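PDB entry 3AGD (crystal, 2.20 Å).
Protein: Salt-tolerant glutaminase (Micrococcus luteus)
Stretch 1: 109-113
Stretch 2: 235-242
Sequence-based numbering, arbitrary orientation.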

# COMPACT_ATOMS: atom_id res chain seq x y z
N ASP A 109 -20.45 7.73 9.95
CA ASP A 109 -19.10 7.94 9.42
C ASP A 109 -18.48 6.85 8.54
O ASP A 109 -17.90 7.16 7.50
CB ASP A 109 -18.14 8.31 10.55
CG ASP A 109 -18.33 9.75 11.02
OD1 ASP A 109 -18.97 10.53 10.28
OD2 ASP A 109 -17.84 10.09 12.11
N ASN A 110 -18.56 5.59 8.95
CA ASN A 110 -17.98 4.53 8.12
C ASN A 110 -18.49 3.14 8.50
O ASN A 110 -19.16 2.98 9.52
CB ASN A 110 -16.45 4.56 8.20
CG ASN A 110 -15.94 4.33 9.60
OD1 ASN A 110 -15.54 5.27 10.29
ND2 ASN A 110 -15.95 3.08 10.04
N ALA A 111 -18.16 2.15 7.68
CA ALA A 111 -18.60 0.77 7.88
C ALA A 111 -17.97 -0.00 9.04
O ALA A 111 -18.47 -1.07 9.40
CB ALA A 111 -18.40 -0.02 6.57
N MET A 112 -16.89 0.53 9.61
CA MET A 112 -16.19 -0.13 10.72
C MET A 112 -16.82 0.11 12.09
O MET A 112 -16.63 -0.68 13.01
CB MET A 112 -14.73 0.30 10.75
CG MET A 112 -13.93 -0.11 9.51
SD MET A 112 -13.94 -1.90 9.23
CE MET A 112 -15.12 -2.06 7.91
N ILE A 113 -17.55 1.21 12.23
CA ILE A 113 -18.21 1.52 13.49
C ILE A 113 -19.61 0.92 13.46
O ILE A 113 -20.20 0.75 12.39
CB ILE A 113 -18.32 3.05 13.72
CG1 ILE A 113 -19.18 3.68 12.62
CG2 ILE A 113 -16.93 3.68 13.72
CD1 ILE A 113 -19.45 5.16 12.82
N SER A 235 -9.32 -0.24 2.31
CA SER A 235 -9.06 1.18 2.57
C SER A 235 -9.78 1.59 3.85
O SER A 235 -9.20 2.23 4.72
CB SER A 235 -9.56 2.06 1.41
OG SER A 235 -8.73 1.95 0.26
N VAL A 236 -11.05 1.22 3.96
CA VAL A 236 -11.85 1.55 5.13
C VAL A 236 -11.31 0.90 6.41
O VAL A 236 -11.38 1.49 7.49
CB VAL A 236 -13.32 1.15 4.89
CG1 VAL A 236 -14.14 1.33 6.16
CG2 VAL A 236 -13.90 2.00 3.77
N MET A 237 -10.77 -0.31 6.27
CA MET A 237 -10.18 -1.01 7.41
C MET A 237 -8.95 -0.23 7.87
O MET A 237 -8.72 -0.02 9.06
CB MET A 237 -9.74 -2.43 7.00
CG MET A 237 -10.85 -3.46 6.93
SD MET A 237 -10.25 -5.04 6.24
CE MET A 237 -9.21 -5.63 7.57
N THR A 238 -8.16 0.22 6.90
CA THR A 238 -6.95 0.97 7.18
C THR A 238 -7.26 2.24 7.97
O THR A 238 -6.68 2.48 9.03
CB THR A 238 -6.24 1.35 5.86
OG1 THR A 238 -5.93 0.16 5.13
CG2 THR A 238 -4.95 2.11 6.15
N SER A 239 -8.19 3.04 7.46
CA SER A 239 -8.56 4.30 8.11
C SER A 239 -9.23 4.22 9.48
O SER A 239 -8.95 5.04 10.35
CB SER A 239 -9.46 5.12 7.17
OG SER A 239 -8.77 5.45 5.98
N SER A 240 -10.11 3.23 9.68
CA SER A 240 -10.82 3.13 10.95
C SER A 240 -10.77 1.80 11.69
O SER A 240 -11.19 1.73 12.86
CB SER A 240 -12.28 3.51 10.74
OG SER A 240 -12.36 4.80 10.15
N GLY A 241 -10.28 0.76 11.04
CA GLY A 241 -10.21 -0.54 11.71
C GLY A 241 -9.59 -0.56 13.09
O GLY A 241 -10.09 -1.24 13.99
N MET A 242 -8.48 0.16 13.27
CA MET A 242 -7.79 0.19 14.56
C MET A 242 -7.66 1.62 15.08
O MET A 242 -6.64 1.99 15.68
CB MET A 242 -6.39 -0.42 14.40
CG MET A 242 -6.39 -1.85 13.87
SD MET A 242 -7.19 -3.02 14.98
CE MET A 242 -6.03 -3.09 16.30

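Stretch 1 has no regular helix or strand. Its last residue, Ile113, sits at the N-cap position, right before a helix. Stretch 2 is mostly helical, and its helix begins earlier in the chain. Three backbone hydrogen bonds mark the turns: Ser239 N to Ser235 O at 3.0 Å, Ser240 N to Val236 O at 3.1 Å, and Gly241 N to Met237 O at 2.6 Å. Each links residues four apart. The nearest CA atoms across the stretches are Met112 CA and Gly241 CA, 6.1 Å apart. Touching residues are at least 124 positions apart in sequence, so this is a tertiary contact. It is small: 252 Å² is buried, both sides summed.

No clear hydrogen bond joins the stretches. The contact is largely one of apolar packing, and Met112 is its centre. This residue has the largest area covered by the other stretch, 80 Å². Its CA-to-CB bond points toward stretch 2. Chi1 and chi2 are both m, and the side chain touches four residues of stretch 2. Met112 CG is 3.7 Å from Val236 CG1, and 3.6 Å from Val236 O. That carbonyl oxygen already accepts the backbone hydrogen bond from Ser240, so the methionine carbon can pack beside it without leaving it unpaired. Further along the side chain, Met112 SD is 4.2 Å from Met237 CG. A long, unbranched side chain suits this place: CB meets Ser240, CG meets Val236, and SD meets Met237.

Val236 is the main apolar partner on the helix. Its CA-to-CB bond points toward stretch 1, and it has a t rotamer. Its CG1 also lies 4.5 Å from Ala111 CB and 4.5 Å from Asn110 CB. One methyl group therefore meets three successive residues of the loop. The CA-to-CB bond of Ala111 points sideways, and its small methyl adds only a light touch. Met237 begins differently: its CA-to-CB bond points away from stretch 1. Even so, its CG remains within reach of the sulfur of Met112.

The CA-to-CB bond of Ser240 also points toward stretch 1, with chi1 at m. Its CB is 4.0 Å from Met112 CB. Its OG is hydrogen-bonded elsewhere in the structure, so the buried hydroxyl is satisfied. Asn110 is also buried; its CA-to-CB bond points toward stretch 2, and it has a p rotamer. In the model its OD1 is 3.2 Å from Ser240 OG, but the amide is probably turned over, and the nature of this polar contact remains open.

Gly241 has no side chain, and its N is 4.1 Å from Met112 CG. A CB placed on it would point away from stretch 1 and lie 2.4 Å from Met237 O, a clash within its own stretch. Glycine thus suits the tight backbone here. Asp109, Ser235, Thr238, Ser239 and Met242 have no area covered by the opposing stretch.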